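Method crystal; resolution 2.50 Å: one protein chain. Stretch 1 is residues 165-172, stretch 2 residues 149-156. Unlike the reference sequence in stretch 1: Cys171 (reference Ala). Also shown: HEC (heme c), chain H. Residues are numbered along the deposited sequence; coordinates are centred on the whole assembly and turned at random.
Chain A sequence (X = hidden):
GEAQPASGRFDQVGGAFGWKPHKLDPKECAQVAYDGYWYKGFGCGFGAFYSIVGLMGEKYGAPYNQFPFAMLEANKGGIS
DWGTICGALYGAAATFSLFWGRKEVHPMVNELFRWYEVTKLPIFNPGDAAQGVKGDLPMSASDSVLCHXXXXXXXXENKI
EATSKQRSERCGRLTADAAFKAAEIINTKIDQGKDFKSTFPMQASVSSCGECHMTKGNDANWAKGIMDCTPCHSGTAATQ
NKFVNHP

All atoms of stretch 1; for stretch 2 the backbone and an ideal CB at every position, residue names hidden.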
# COMPACT_ATOMS: atom_id res chain seq x y z
N LYS A 165 -12.01 -19.94 -7.74
CA LYS A 165 -10.74 -20.54 -7.30
C LYS A 165 -9.65 -20.11 -8.26
O LYS A 165 -8.46 -20.07 -7.92
CB LYS A 165 -10.83 -22.06 -7.29
CG LYS A 165 -11.51 -22.62 -6.06
CD LYS A 165 -10.92 -23.97 -5.70
CE LYS A 165 -11.52 -24.51 -4.41
NZ LYS A 165 -10.74 -25.65 -3.86
N GLN A 166 -10.07 -19.77 -9.47
CA GLN A 166 -9.15 -19.32 -10.50
C GLN A 166 -8.49 -18.01 -10.18
O GLN A 166 -7.29 -17.87 -10.35
CB GLN A 166 -9.88 -19.17 -11.83
CG GLN A 166 -10.11 -20.45 -12.61
CD GLN A 166 -11.35 -20.34 -13.41
OE1 GLN A 166 -12.46 -20.35 -12.84
NE2 GLN A 166 -11.22 -20.16 -14.72
N ARG A 167 -9.26 -17.03 -9.72
CA ARG A 167 -8.64 -15.74 -9.45
C ARG A 167 -7.75 -15.78 -8.21
O ARG A 167 -6.78 -15.02 -8.12
CB ARG A 167 -9.65 -14.58 -9.49
CG ARG A 167 -10.30 -14.22 -8.20
CD ARG A 167 -9.54 -13.14 -7.42
NE ARG A 167 -9.62 -13.46 -6.00
CZ ARG A 167 -8.62 -13.32 -5.13
NH1 ARG A 167 -7.45 -12.83 -5.52
NH2 ARG A 167 -8.76 -13.81 -3.91
N SER A 168 -8.05 -16.68 -7.28
CA SER A 168 -7.20 -16.80 -6.11
C SER A 168 -5.94 -17.58 -6.54
O SER A 168 -4.87 -17.41 -5.97
CB SER A 168 -7.92 -17.50 -4.97
OG SER A 168 -8.05 -18.89 -5.19
N GLU A 169 -6.08 -18.44 -7.56
CA GLU A 169 -4.95 -19.18 -8.09
C GLU A 169 -4.11 -18.14 -8.82
O GLU A 169 -2.89 -18.08 -8.66
CB GLU A 169 -5.42 -20.26 -9.07
CG GLU A 169 -4.29 -21.06 -9.74
CD GLU A 169 -3.45 -21.90 -8.77
OE1 GLU A 169 -4.01 -22.52 -7.85
OE2 GLU A 169 -2.22 -21.96 -8.96
N ARG A 170 -4.77 -17.29 -9.59
CA ARG A 170 -4.11 -16.23 -10.34
C ARG A 170 -3.29 -15.31 -9.43
O ARG A 170 -2.12 -15.05 -9.71
CB ARG A 170 -5.12 -15.37 -11.10
CG ARG A 170 -4.51 -14.14 -11.79
CD ARG A 170 -5.54 -13.04 -11.91
NE ARG A 170 -5.05 -11.82 -12.53
CZ ARG A 170 -4.92 -10.66 -11.88
NH1 ARG A 170 -5.24 -10.57 -10.59
NH2 ARG A 170 -4.53 -9.57 -12.54
N CYS A 171 -3.90 -14.81 -8.35
CA CYS A 171 -3.17 -13.92 -7.46
C CYS A 171 -1.99 -14.63 -6.82
O CYS A 171 -0.92 -14.04 -6.65
CB CYS A 171 -4.09 -13.19 -6.46
SG CYS A 171 -5.04 -11.74 -7.20
N GLY A 172 -2.14 -15.94 -6.63
CA GLY A 172 -1.07 -16.74 -6.04
C GLY A 172 0.13 -16.81 -6.96
O GLY A 172 1.28 -16.73 -6.51
N UNK A 149 -8.09 -2.47 -9.87
CA UNK A 149 -8.00 -2.39 -11.32
C UNK A 149 -7.45 -3.65 -11.99
O UNK A 149 -7.95 -4.09 -13.01
CB UNK A 149 -7.12 -1.20 -11.70
N UNK A 150 -6.39 -4.19 -11.41
CA UNK A 150 -5.75 -5.40 -11.91
C UNK A 150 -6.74 -6.58 -11.90
O UNK A 150 -7.03 -7.18 -12.94
CB UNK A 150 -4.51 -5.73 -11.07
N UNK A 151 -7.27 -6.89 -10.72
CA UNK A 151 -8.20 -8.01 -10.58
C UNK A 151 -9.55 -7.82 -11.30
O UNK A 151 -9.93 -8.65 -12.13
CB UNK A 151 -8.46 -8.25 -9.09
N UNK A 152 -10.27 -6.74 -10.99
CA UNK A 152 -11.57 -6.48 -11.59
C UNK A 152 -11.60 -6.54 -13.13
O UNK A 152 -12.50 -7.16 -13.70
CB UNK A 152 -12.05 -5.10 -11.13
N UNK A 153 -10.61 -5.92 -13.78
CA UNK A 153 -10.51 -5.91 -15.24
C UNK A 153 -10.34 -7.35 -15.77
O UNK A 153 -11.10 -7.81 -16.63
CB UNK A 153 -9.34 -5.03 -15.69
N UNK A 154 -9.39 -8.08 -15.20
CA UNK A 154 -9.14 -9.46 -15.60
C UNK A 154 -10.39 -10.36 -15.46
O UNK A 154 -10.71 -11.12 -16.38
CB UNK A 154 -7.99 -10.03 -14.76
N UNK A 155 -11.08 -10.29 -14.32
CA UNK A 155 -12.29 -11.09 -14.09
C UNK A 155 -13.37 -10.72 -15.10
O UNK A 155 -14.02 -11.59 -15.70
CB UNK A 155 -12.81 -10.89 -12.66
N UNK A 156 -13.55 -9.42 -15.30
CA UNK A 156 -14.52 -8.88 -16.25
C UNK A 156 -14.26 -9.40 -17.64
O UNK A 156 -15.15 -9.98 -18.28
CB UNK A 156 -14.49 -7.35 -16.25
FE HEC H . -13.68 0.18 -10.36
CHA HEC H . -12.80 -1.53 -13.10
CHB HEC H . -16.54 -1.73 -10.05
CHC HEC H . -14.21 1.47 -7.26
CHD HEC H . -11.39 2.57 -10.99
NA HEC H . -14.49 -1.27 -11.43
C1A HEC H . -13.90 -1.97 -12.45
C2A HEC H . -14.65 -3.15 -12.83
C3A HEC H . -15.82 -3.12 -12.06
C4A HEC H . -15.70 -1.94 -11.19
CMA HEC H . -16.96 -4.14 -12.02
CAA HEC H . -14.28 -4.18 -13.92
CBA HEC H . -14.84 -3.86 -15.30
CGA HEC H . -13.98 -2.94 -16.15
O1A HEC H . -14.50 -1.94 -16.69
O2A HEC H . -12.78 -3.23 -16.32
NB HEC H . -15.13 -0.04 -8.97
C1B HEC H . -16.26 -0.84 -9.01
C2B HEC H . -17.01 -0.80 -7.74
C3B HEC H . -16.26 0.01 -6.91
C4B HEC H . -15.13 0.51 -7.70
CMB HEC H . -18.37 -1.47 -7.41
CAB HEC H . -16.54 0.31 -5.56
CBB HEC H . -16.65 -0.75 -4.57
NC HEC H . -12.84 1.65 -9.33
C1C HEC H . -13.15 2.02 -8.02
C2C HEC H . -12.27 3.09 -7.59
C3C HEC H . -11.42 3.43 -8.65
C4C HEC H . -11.85 2.54 -9.71
CMC HEC H . -12.38 3.79 -6.22
CAC HEC H . -10.51 4.52 -8.72
CBC HEC H . -9.29 4.71 -7.89
ND HEC H . -12.48 0.49 -11.81
C1D HEC H . -11.69 1.59 -11.99
C2D HEC H . -10.90 1.44 -13.18
C3D HEC H . -11.18 0.26 -13.74
C4D HEC H . -12.17 -0.34 -12.86
CMD HEC H . -9.89 2.43 -13.69
CAD HEC H . -10.57 -0.29 -15.04
CBD HEC H . -11.41 0.05 -16.26
CGD HEC H . -10.84 -0.53 -17.55
O1D HEC H . -10.98 -1.76 -17.79
O2D HEC H . -10.24 0.26 -18.32

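Both stretches are helical, and their axes approach to 11.4 Å with an angle of 136° between their N-to-C directions. From stretch 1 the main offering is Arg170, whose extended side chain carries its guanidinium to the backbone of stretch 2; Arg167 and Cys171 add mostly apolar surface.

Position 149 has helical angles (-66/-44), and nothing of stretch 1 lies within 5.5 Å of its ideal CB. The heme is on this side instead, so an apolar residue of moderate size would suit. The residue is Ile149, whose CD1 lies 3.6 Å from CMD of the heme.

At position 150 CA-to-CB points sideways, yet the ideal CB is 4.1 Å from Arg170 NH2. A donor with little space before it calls for a short acceptor: serine, threonine, asparagine or aspartate. Ser150 is found here. Its chi1 of 175° (t) places OG 3.0 Å from Arg170 NH2, which donates a nearly straight hydrogen bond (166°). The hydroxyl lies at the edge of the guanidinium, near its plane, where N-H bonds point.

Position 151 also points sideways, its ideal CB being 4.2 Å from Arg170 NH1, 5.2 Å from Cys171 SG and 5.3 Å from Arg167 CD. With carbon and sulfur among these neighbours, a compact apolar side chain such as valine, alanine or isoleucine is reasonable. Val151 uses both methyls: CG1 is 3.9 Å from Arg167 CD, while CG2 packs 3.8 Å from Cys171 SG and 3.4 Å from Arg170 NH1.

Position 152 is out of reach of stretch 1, but its ideal CB lies 3.7 Å from heme C2A, so a small side chain such as alanine or serine suits it. Ser152 fills it, with its carbonyl O 3.5 Å from heme CAA.

Position 153 is likewise out of reach, with space for a long chain near a heme propionate. Lys153 is fully extended, and its CG passes 3.4 Å from heme O1D.

Position 154 points toward stretch 1, its ideal CB 4.1 Å from Arg170 NE. The extended arginine and the CB of Arg167 present a broad surface, which a large flat side chain could cover; leucine might also pack, but only an aromatic ring offers the charge a pi face. Trp154 does so. With chi1 at 180° (t), its six-membered ring lies under Arg170 CD, 3.5 Å from the ring centroid, while Arg170 CZ stands 4.5 Å from the centroid of the five-membered ring in a cation-pi contact. Arg167 CB also approaches, 3.5 Å from Trp154 CZ3.

Position 155 points sideways. A small or medium side chain, such as alanine, serine, cysteine or valine, would fit here. Cys155, with chi1 in m, brings SG 4.0 Å from Arg167 CB.

Position 156 is out of reach of stretch 1, but the heme is near and an aromatic residue could lie against it. Tyr156 has heme CBA over one face of its ring, 3.5 Å from Tyr156 CG.

Stretch 2, residues 149-156: ISVSKWCY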
# COMPACT_ATOMS: atom_id res chain seq x y z
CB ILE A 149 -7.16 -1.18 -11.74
CG1 ILE A 149 -7.83 0.08 -11.21
CG2 ILE A 149 -7.07 -1.10 -13.25
CD1 ILE A 149 -7.18 1.33 -11.67
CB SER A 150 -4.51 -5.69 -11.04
OG SER A 150 -3.87 -6.91 -11.37
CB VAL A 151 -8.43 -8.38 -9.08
CG1 VAL A 151 -9.43 -9.53 -8.97
CG2 VAL A 151 -7.09 -8.77 -8.42
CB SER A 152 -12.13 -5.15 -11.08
OG SER A 152 -12.19 -5.16 -9.67
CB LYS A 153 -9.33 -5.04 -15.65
CG LYS A 153 -9.29 -4.64 -17.09
CD LYS A 153 -8.04 -3.85 -17.36
CE LYS A 153 -7.92 -3.57 -18.83
NZ LYS A 153 -6.62 -2.92 -19.12
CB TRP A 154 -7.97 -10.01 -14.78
CG TRP A 154 -7.56 -11.43 -15.06
CD1 TRP A 154 -6.60 -11.85 -15.95
CD2 TRP A 154 -8.03 -12.61 -14.39
NE1 TRP A 154 -6.44 -13.21 -15.86
CE2 TRP A 154 -7.30 -13.70 -14.91
CE3 TRP A 154 -8.99 -12.84 -13.39
CZ2 TRP A 154 -7.50 -15.01 -14.45
CZ3 TRP A 154 -9.18 -14.14 -12.93
CH2 TRP A 154 -8.44 -15.21 -13.47
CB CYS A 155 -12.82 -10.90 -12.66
SG CYS A 155 -11.93 -11.79 -11.33
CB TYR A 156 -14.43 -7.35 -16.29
CG TYR A 156 -15.31 -6.71 -17.34
CD1 TYR A 156 -16.70 -6.93 -17.34
CD2 TYR A 156 -14.77 -5.87 -18.32
CE1 TYR A 156 -17.54 -6.31 -18.28
CE2 TYR A 156 -15.61 -5.24 -19.27
CZ TYR A 156 -17.00 -5.47 -19.23
OH TYR A 156 -17.84 -4.85 -20.12
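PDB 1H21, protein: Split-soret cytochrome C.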